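Local structure of DNA processing protein DprA (Streptococcus pneumoniae, 3UQZ) at residues A[238-248]-A[259-270]. The protein binds single-stranded DNA cooperatively, shields it from nucleases and helps load the recombinase RecA onto it during natural transformation. Sequence-based numbering, arbitrary orientation.
Sequences MEEGRDVFAIP and CHHLIQEGAKLV
Phe245 and Ala246 pair in parallel with Lys268 and Leu269, and the helix 257-264 between the two strands lies over one face, a worked example of the beta-alpha-beta unit at the edge of a Rossmann-like sheet. Three backbone bonds hold the register: Lys268 N gives to Val244 O (3.0 Å), Lys268 O receives Ala246 N (2.8 Å), and Ala246 O receives Val270 N (2.9 Å). On its other side strand 243-246 bonds to strand 218-222, while 268-269 is the outermost strand at this end of the sheet within the chain.

Apolar packing differs on the two faces. Toward the helix, the small CB of Ala246 meets CG1 of Ile263 at 3.7 Å and also touches the CB and carbonyl O of Cys259. Further along, CG2 of Val244 packs on CB of Ala267, and the selenomethionine Met238 reaches over with its SE against CD2 of Leu262 and its CE against the Gly266-Ala267 peptide. Gly266 has positive phi and ends the helix in a Schellman motif, which releases the chain from the helix and leads it into strand 268-269. On the opposite face the Phe245 ring meets Val270 CG1 and Lys268 CB obliquely; helix 273-279 covers this side.

At the far end Pro248 CG lies 3.8 Å from Leu269 CD2, the two side chains crossing at about a right angle. With CG anti to the backbone N (chi1 -174°), Leu269 brings both of its methyls, CD1 and CD2, against CG of the proline ring. Leu269 and Pro248 also pack on Ile263 and His260 of the second subunit, placing this corner at the dimer interface. Within the chain, His260 NE2 is hydrogen-bonded to Gly249 N, and Pro248 CA sits at the edge of the imidazole, 3.8 Å from that same NE2.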
loop_
_atom_site.group_PDB
_atom_site.type_symbol
_atom_site.label_atom_id
_atom_site.label_comp_id
_atom_site.label_asym_id
_atom_site.label_seq_id
_atom_site.Cartn_x
_atom_site.Cartn_y
_atom_site.Cartn_z
HETATM N N MSE A 238 16.579 3.587 -0.151
HETATM C CA MSE A 238 16.200 3.150 1.191
HETATM C C MSE A 238 17.459 2.806 2.003
HETATM O O MSE A 238 17.529 3.126 3.192
HETATM C CB MSE A 238 15.243 1.957 1.107
HETATM C CG MSE A 238 13.852 2.271 1.645
HETATM SE SE MSE A 238 12.385 1.304 0.767
HETATM C CE MSE A 238 11.223 1.146 2.272
ATOM N N GLU A 239 18.477 2.226 1.336
ATOM C CA GLU A 239 19.780 1.891 1.926
ATOM C C GLU A 239 20.565 3.169 2.271
ATOM O O GLU A 239 21.354 3.158 3.214
ATOM C CB GLU A 239 20.602 1.005 0.972
ATOM C CG GLU A 239 20.166 -0.454 0.917
ATOM C CD GLU A 239 20.547 -1.223 -0.339
ATOM O OE1 GLU A 239 21.631 -0.961 -0.914
ATOM O OE2 GLU A 239 19.766 -2.117 -0.737
ATOM N N GLU A 240 20.340 4.267 1.521
ATOM C CA GLU A 240 20.981 5.568 1.749
ATOM C C GLU A 240 20.218 6.413 2.802
ATOM O O GLU A 240 20.600 7.556 3.071
ATOM C CB GLU A 240 21.151 6.346 0.423
ATOM C CG GLU A 240 22.212 5.796 -0.522
ATOM C CD GLU A 240 23.677 5.970 -0.155
ATOM O OE1 GLU A 240 23.988 6.712 0.807
ATOM O OE2 GLU A 240 24.523 5.376 -0.863
ATOM N N GLY A 241 19.163 5.833 3.384
ATOM C CA GLY A 241 18.326 6.473 4.397
ATOM C C GLY A 241 17.334 7.489 3.867
ATOM O O GLY A 241 16.831 8.315 4.636
ATOM N N ARG A 242 17.021 7.425 2.555
ATOM C CA ARG A 242 16.075 8.338 1.906
ATOM C C ARG A 242 14.651 7.772 1.936
ATOM O O ARG A 242 14.464 6.552 1.894
ATOM C CB ARG A 242 16.504 8.665 0.451
ATOM C CG ARG A 242 17.981 9.033 0.226
ATOM C CD ARG A 242 18.411 10.288 0.970
ATOM N NE ARG A 242 19.420 11.053 0.233
ATOM C CZ ARG A 242 20.734 10.883 0.358
ATOM N NH1 ARG A 242 21.217 9.957 1.180
ATOM N NH2 ARG A 242 21.575 11.637 -0.337
ATOM N N ASP A 243 13.648 8.666 2.029
ATOM C CA ASP A 243 12.240 8.291 2.055
ATOM C C ASP A 243 11.787 7.897 0.670
ATOM O O ASP A 243 12.157 8.549 -0.316
ATOM C CB ASP A 243 11.361 9.453 2.541
ATOM C CG ASP A 243 11.486 9.840 4.000
ATOM O OD1 ASP A 243 11.687 8.928 4.847
ATOM O OD2 ASP A 243 11.302 11.040 4.310
ATOM N N VAL A 244 10.977 6.828 0.589
ATOM C CA VAL A 244 10.384 6.388 -0.664
ATOM C C VAL A 244 8.869 6.462 -0.579
ATOM O O VAL A 244 8.277 5.957 0.376
ATOM C CB VAL A 244 11.028 5.176 -1.412
ATOM C CG1 VAL A 244 12.087 4.464 -0.584
ATOM C CG2 VAL A 244 10.004 4.203 -1.970
ATOM N N PHE A 245 8.268 7.219 -1.508
ATOM C CA PHE A 245 6.838 7.474 -1.588
ATOM C C PHE A 245 6.291 6.722 -2.776
ATOM O O PHE A 245 6.558 7.104 -3.917
ATOM C CB PHE A 245 6.567 8.989 -1.712
ATOM C CG PHE A 245 7.235 9.836 -0.660
ATOM C CD1 PHE A 245 6.735 9.889 0.635
ATOM C CD2 PHE A 245 8.368 10.587 -0.964
ATOM C CE1 PHE A 245 7.362 10.669 1.613
ATOM C CE2 PHE A 245 8.999 11.364 0.019
ATOM C CZ PHE A 245 8.492 11.395 1.300
ATOM N N ALA A 246 5.562 5.623 -2.522
ATOM C CA ALA A 246 5.034 4.794 -3.599
ATOM C C ALA A 246 3.570 5.048 -3.912
ATOM O O ALA A 246 2.741 5.118 -3.001
ATOM C CB ALA A 246 5.286 3.331 -3.305
ATOM N N ILE A 247 3.260 5.217 -5.211
ATOM C CA ILE A 247 1.900 5.414 -5.712
ATOM C C ILE A 247 1.320 4.020 -6.019
ATOM O O ILE A 247 1.912 3.293 -6.829
ATOM C CB ILE A 247 1.854 6.358 -6.954
ATOM C CG1 ILE A 247 2.411 7.768 -6.621
ATOM C CG2 ILE A 247 0.423 6.447 -7.525
ATOM C CD1 ILE A 247 2.862 8.593 -7.839
ATOM N N PRO A 248 0.193 3.617 -5.376
ATOM C CA PRO A 248 -0.366 2.282 -5.656
ATOM C C PRO A 248 -1.131 2.216 -6.976
ATOM O O PRO A 248 -1.414 3.241 -7.597
ATOM C CB PRO A 248 -1.286 2.023 -4.458
ATOM C CG PRO A 248 -1.723 3.381 -4.021
ATOM C CD PRO A 248 -0.620 4.346 -4.376
ATOM N N CYS A 259 6.033 -1.148 -6.566
ATOM C CA CYS A 259 5.495 -0.123 -5.666
ATOM C C CYS A 259 4.875 -0.804 -4.463
ATOM O O CYS A 259 5.104 -0.382 -3.333
ATOM C CB CYS A 259 4.456 0.741 -6.377
ATOM S SG CYS A 259 5.085 1.671 -7.796
ATOM N N HIS A 260 4.073 -1.854 -4.721
ATOM C CA HIS A 260 3.368 -2.639 -3.714
ATOM C C HIS A 260 4.340 -3.364 -2.807
ATOM O O HIS A 260 4.149 -3.348 -1.592
ATOM C CB HIS A 260 2.364 -3.595 -4.376
ATOM C CG HIS A 260 1.249 -2.900 -5.098
ATOM N ND1 HIS A 260 0.496 -3.560 -6.047
ATOM C CD2 HIS A 260 0.800 -1.624 -4.994
ATOM C CE1 HIS A 260 -0.385 -2.676 -6.485
ATOM N NE2 HIS A 260 -0.237 -1.495 -5.885
ATOM N N HIS A 261 5.408 -3.948 -3.385
ATOM C CA HIS A 261 6.466 -4.640 -2.646
ATOM C C HIS A 261 7.179 -3.641 -1.718
ATOM O O HIS A 261 7.415 -3.966 -0.554
ATOM C CB HIS A 261 7.453 -5.305 -3.620
ATOM C CG HIS A 261 8.668 -5.882 -2.963
ATOM N ND1 HIS A 261 8.627 -7.106 -2.305
ATOM C CD2 HIS A 261 9.925 -5.387 -2.883
ATOM C CE1 HIS A 261 9.853 -7.309 -1.845
ATOM N NE2 HIS A 261 10.673 -6.308 -2.173
ATOM N N LEU A 262 7.477 -2.419 -2.228
ATOM C CA LEU A 262 8.141 -1.352 -1.478
ATOM C C LEU A 262 7.316 -0.908 -0.268
ATOM O O LEU A 262 7.879 -0.752 0.818
ATOM C CB LEU A 262 8.480 -0.148 -2.383
ATOM C CG LEU A 262 9.720 -0.284 -3.284
ATOM C CD1 LEU A 262 9.612 0.619 -4.494
ATOM C CD2 LEU A 262 11.000 -0.025 -2.520
ATOM N N ILE A 263 5.982 -0.723 -0.453
ATOM C CA ILE A 263 5.042 -0.336 0.612
ATOM C C ILE A 263 5.039 -1.412 1.709
ATOM O O ILE A 263 5.106 -1.075 2.892
ATOM C CB ILE A 263 3.621 -0.018 0.068
ATOM C CG1 ILE A 263 3.639 1.261 -0.777
ATOM C CG2 ILE A 263 2.593 0.094 1.205
ATOM C CD1 ILE A 263 2.488 1.391 -1.771
ATOM N N GLN A 264 5.019 -2.697 1.306
ATOM C CA GLN A 264 5.048 -3.839 2.224
ATOM C C GLN A 264 6.334 -3.814 3.044
ATOM O O GLN A 264 6.294 -4.077 4.244
ATOM C CB GLN A 264 4.926 -5.165 1.460
ATOM C CG GLN A 264 3.538 -5.408 0.880
ATOM C CD GLN A 264 3.446 -6.654 0.026
ATOM O OE1 GLN A 264 4.407 -7.091 -0.628
ATOM N NE2 GLN A 264 2.254 -7.213 -0.046
ATOM N N GLU A 265 7.458 -3.445 2.396
ATOM C CA GLU A 265 8.792 -3.357 2.991
ATOM C C GLU A 265 9.047 -2.097 3.845
ATOM O O GLU A 265 10.128 -1.962 4.422
ATOM C CB GLU A 265 9.885 -3.553 1.931
ATOM C CG GLU A 265 9.985 -4.969 1.379
ATOM C CD GLU A 265 10.293 -6.083 2.366
ATOM O OE1 GLU A 265 11.087 -5.853 3.308
ATOM O OE2 GLU A 265 9.754 -7.198 2.183
ATOM N N GLY A 266 8.061 -1.207 3.946
ATOM C CA GLY A 266 8.177 -0.025 4.785
ATOM C C GLY A 266 8.007 1.326 4.126
ATOM O O GLY A 266 7.974 2.333 4.839
ATOM N N ALA A 267 7.906 1.385 2.778
ATOM C CA ALA A 267 7.741 2.664 2.073
ATOM C C ALA A 267 6.372 3.268 2.329
ATOM O O ALA A 267 5.428 2.554 2.693
ATOM C CB ALA A 267 7.977 2.504 0.582
ATOM N N LYS A 268 6.272 4.590 2.156
ATOM C CA LYS A 268 5.038 5.321 2.395
ATOM C C LYS A 268 4.141 5.275 1.174
ATOM O O LYS A 268 4.592 5.609 0.086
ATOM C CB LYS A 268 5.335 6.768 2.824
ATOM C CG LYS A 268 6.252 6.846 4.049
ATOM C CD LYS A 268 5.601 7.459 5.287
ATOM C CE LYS A 268 6.582 7.549 6.436
ATOM N NZ LYS A 268 6.334 6.527 7.501
ATOM N N LEU A 269 2.878 4.828 1.351
ATOM C CA LEU A 269 1.878 4.795 0.287
ATOM C C LEU A 269 1.382 6.226 0.137
ATOM O O LEU A 269 0.999 6.839 1.138
ATOM C CB LEU A 269 0.704 3.848 0.650
ATOM C CG LEU A 269 -0.357 3.594 -0.449
ATOM C CD1 LEU A 269 -0.989 2.241 -0.283
ATOM C CD2 LEU A 269 -1.438 4.654 -0.452
ATOM N N VAL A 270 1.394 6.761 -1.094
ATOM C CA VAL A 270 0.945 8.139 -1.349
ATOM C C VAL A 270 -0.189 8.198 -2.375
ATOM O O VAL A 270 -0.176 7.451 -3.351
ATOM C CB VAL A 270 2.102 9.157 -1.636
ATOM C CG1 VAL A 270 3.024 9.310 -0.424
ATOM C CG2 VAL A 270 2.898 8.797 -2.892
#